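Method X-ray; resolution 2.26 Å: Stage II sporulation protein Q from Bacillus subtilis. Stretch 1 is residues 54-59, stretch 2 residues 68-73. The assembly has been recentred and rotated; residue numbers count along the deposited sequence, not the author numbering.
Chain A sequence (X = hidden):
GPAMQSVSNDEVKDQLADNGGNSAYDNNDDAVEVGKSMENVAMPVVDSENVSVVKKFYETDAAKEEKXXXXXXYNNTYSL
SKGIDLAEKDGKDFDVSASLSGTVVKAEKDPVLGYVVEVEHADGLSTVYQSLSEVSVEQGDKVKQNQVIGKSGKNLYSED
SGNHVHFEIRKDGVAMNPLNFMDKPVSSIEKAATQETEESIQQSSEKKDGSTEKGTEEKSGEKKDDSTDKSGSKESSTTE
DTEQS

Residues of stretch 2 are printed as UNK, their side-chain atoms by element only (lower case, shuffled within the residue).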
# COMPACT_ATOMS: atom_id res chain seq x y z
N VAL A 54 9.57 -32.38 -22.17
CA VAL A 54 10.68 -32.14 -21.20
C VAL A 54 10.39 -31.03 -20.18
O VAL A 54 11.18 -30.77 -19.28
CB VAL A 54 11.98 -31.82 -21.89
CG1 VAL A 54 12.52 -33.10 -22.53
CG2 VAL A 54 11.79 -30.57 -22.90
N LYS A 55 9.26 -30.35 -20.36
CA LYS A 55 8.74 -29.51 -19.33
C LYS A 55 7.23 -29.36 -19.47
O LYS A 55 6.67 -29.24 -20.59
CB LYS A 55 9.42 -28.15 -19.31
CG LYS A 55 8.97 -27.28 -18.10
CD LYS A 55 9.26 -25.75 -18.35
CE LYS A 55 10.78 -25.45 -18.49
NZ LYS A 55 11.54 -26.25 -17.48
N LYS A 56 6.61 -29.39 -18.28
CA LYS A 56 5.14 -29.39 -18.09
C LYS A 56 4.66 -27.99 -17.67
O LYS A 56 5.48 -27.15 -17.24
CB LYS A 56 4.74 -30.41 -17.00
CG LYS A 56 4.92 -31.85 -17.37
CD LYS A 56 4.64 -32.72 -16.10
CE LYS A 56 5.02 -34.19 -16.37
NZ LYS A 56 4.94 -35.07 -15.15
N PHE A 57 3.35 -27.79 -17.81
CA PHE A 57 2.67 -26.58 -17.48
C PHE A 57 2.63 -26.53 -15.92
O PHE A 57 2.34 -27.50 -15.29
CB PHE A 57 1.29 -26.68 -18.10
CG PHE A 57 0.37 -25.58 -17.70
CD1 PHE A 57 -0.22 -25.56 -16.45
CD2 PHE A 57 0.09 -24.55 -18.59
CE1 PHE A 57 -1.12 -24.49 -16.07
CE2 PHE A 57 -0.79 -23.48 -18.23
CZ PHE A 57 -1.39 -23.44 -16.99
N TYR A 58 2.94 -25.38 -15.34
CA TYR A 58 2.97 -25.26 -13.88
C TYR A 58 1.60 -25.49 -13.24
O TYR A 58 0.62 -24.83 -13.60
CB TYR A 58 3.52 -23.90 -13.47
CG TYR A 58 3.84 -23.79 -11.99
CD1 TYR A 58 2.89 -23.34 -11.09
CD2 TYR A 58 5.10 -24.14 -11.51
CE1 TYR A 58 3.18 -23.24 -9.74
CE2 TYR A 58 5.39 -24.04 -10.16
CZ TYR A 58 4.43 -23.59 -9.28
OH TYR A 58 4.73 -23.49 -7.94
N GLU A 59 1.53 -26.42 -12.29
CA GLU A 59 0.29 -26.66 -11.55
C GLU A 59 0.54 -26.40 -10.05
O GLU A 59 1.49 -26.95 -9.46
CB GLU A 59 -0.17 -28.11 -11.77
CG GLU A 59 -0.44 -28.47 -13.18
CD GLU A 59 -1.88 -28.24 -13.62
OE1 GLU A 59 -2.49 -27.16 -13.41
OE2 GLU A 59 -2.40 -29.18 -14.25
N UNK A 68 8.94 -27.35 -9.02
CA UNK A 68 10.31 -26.92 -9.29
C UNK A 68 10.71 -27.19 -10.75
O UNK A 68 11.41 -26.41 -11.42
o UNK A 68 11.69 -28.78 -5.99
c UNK A 68 11.26 -27.65 -8.36
c UNK A 68 11.64 -26.82 -7.16
o UNK A 68 13.21 -27.31 -5.48
c UNK A 68 12.23 -27.68 -6.13
N UNK A 69 10.25 -28.31 -11.26
CA UNK A 69 10.62 -28.68 -12.57
C UNK A 69 9.70 -28.01 -13.57
O UNK A 69 10.02 -28.07 -14.75
c UNK A 69 10.59 -30.23 -12.71
N UNK A 70 8.59 -27.38 -13.17
CA UNK A 70 7.75 -26.62 -14.16
C UNK A 70 8.08 -25.11 -14.15
O UNK A 70 7.23 -24.23 -14.47
c UNK A 70 6.22 -26.83 -13.94
N UNK A 71 9.33 -24.81 -13.78
CA UNK A 71 9.76 -23.42 -13.76
C UNK A 71 10.58 -23.09 -15.00
O UNK A 71 11.43 -23.89 -15.43
c UNK A 71 8.64 -21.90 -11.18
c UNK A 71 10.57 -23.09 -12.51
c UNK A 71 9.81 -22.93 -11.19
c UNK A 71 10.82 -22.58 -10.10
N UNK A 72 10.31 -21.91 -15.55
CA UNK A 72 11.17 -21.34 -16.57
C UNK A 72 12.30 -20.53 -15.91
O UNK A 72 12.01 -19.57 -15.24
c UNK A 72 9.47 -21.29 -18.37
c UNK A 72 10.37 -20.43 -17.48
c UNK A 72 11.32 -19.56 -18.28
N UNK A 73 13.53 -20.92 -16.13
CA UNK A 73 14.67 -20.21 -15.61
C UNK A 73 15.41 -19.41 -16.66
O UNK A 73 15.91 -19.94 -17.63
o UNK A 73 15.03 -22.10 -14.22
c UNK A 73 15.68 -21.14 -15.03
c UNK A 73 16.65 -20.39 -14.20
O HOH W 1 12.04 -28.95 -16.44
O HOH W 2 8.02 -29.94 -16.07

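Position 68 carries five side-chain atoms, three carbons in an unbranched run with two oxygens on the last. Its CA-to-CB bond points away from stretch 1 and the side chain stays out of reach of it, so the contact asks nothing of this carboxylate. A carboxylate at the end of a three-carbon chain is glutamate, so this is E68.

Position 69 has a single side-chain carbon, which points sideways and touches nothing on stretch 1; the backbone does the work. One carbon makes it A69. Its carbonyl O lies 3.6 Å from K55 CG, and A69 O accepts hydrogen bonds from water 1 at 2.8 Å and water 2 at 3.0 Å. Water 1 in turn accepts from K55 NZ (2.9 Å), and water 2 accepts from K56 N (2.7 Å), so one carbonyl reaches both a lysine ammonium and a main-chain amide through solvent.

Position 70 again shows one carbon, but here CA-to-CB points toward stretch 1. Its CB lies 3.4 Å from K56 O, 3.6 Å from Y58 CA and 3.8 Å from Y58 CD2. One carbon and no more is alanine, A70. Its CB packs directly against backbone, and the CA atoms of A70 and Y58 are 5.0 Å apart, the closest register of the two stretches.

Position 71 has four carbons, forked at the second. CA-to-CB points away, yet the end of the side chain comes nearer, and one of its terminal carbons lies 4.0 Å from Y58 CE2. The backbone O accepts a hydrogen bond from K55 NZ at 3.1 Å. The fork identifies leucine, L71, and the carbon near the ring is CD2.

Position 72 has three carbons, one bearing the other two. One of the outer pair lies 4.4 Å from K55 CE, a loose contact at the edge of reach. A fork at CB identifies valine, V72, with chi1 in the t well and CG2 as the touching atom.

Position 73 has one carbon bearing an oxygen and another carbon. Its side chain makes no contact with stretch 1. The pattern is threonine, T73.

The contact buries a modest 319 Å² between segments running 85° apart. At A70 a methyl lies against the stretch 1 backbone, while the Y58 ring extends the apolar patch from A70 to L71. K55 spans the other part: its carbon chain passes A69 and A70, and its ammonium reaches L71 O directly and A69 O through water. Polar recognition of stretch 2 thus falls on main-chain carbonyls, while A70 and L71 supply the apolar packing against Y58.

Stretch 2 (68-73) EAALVT
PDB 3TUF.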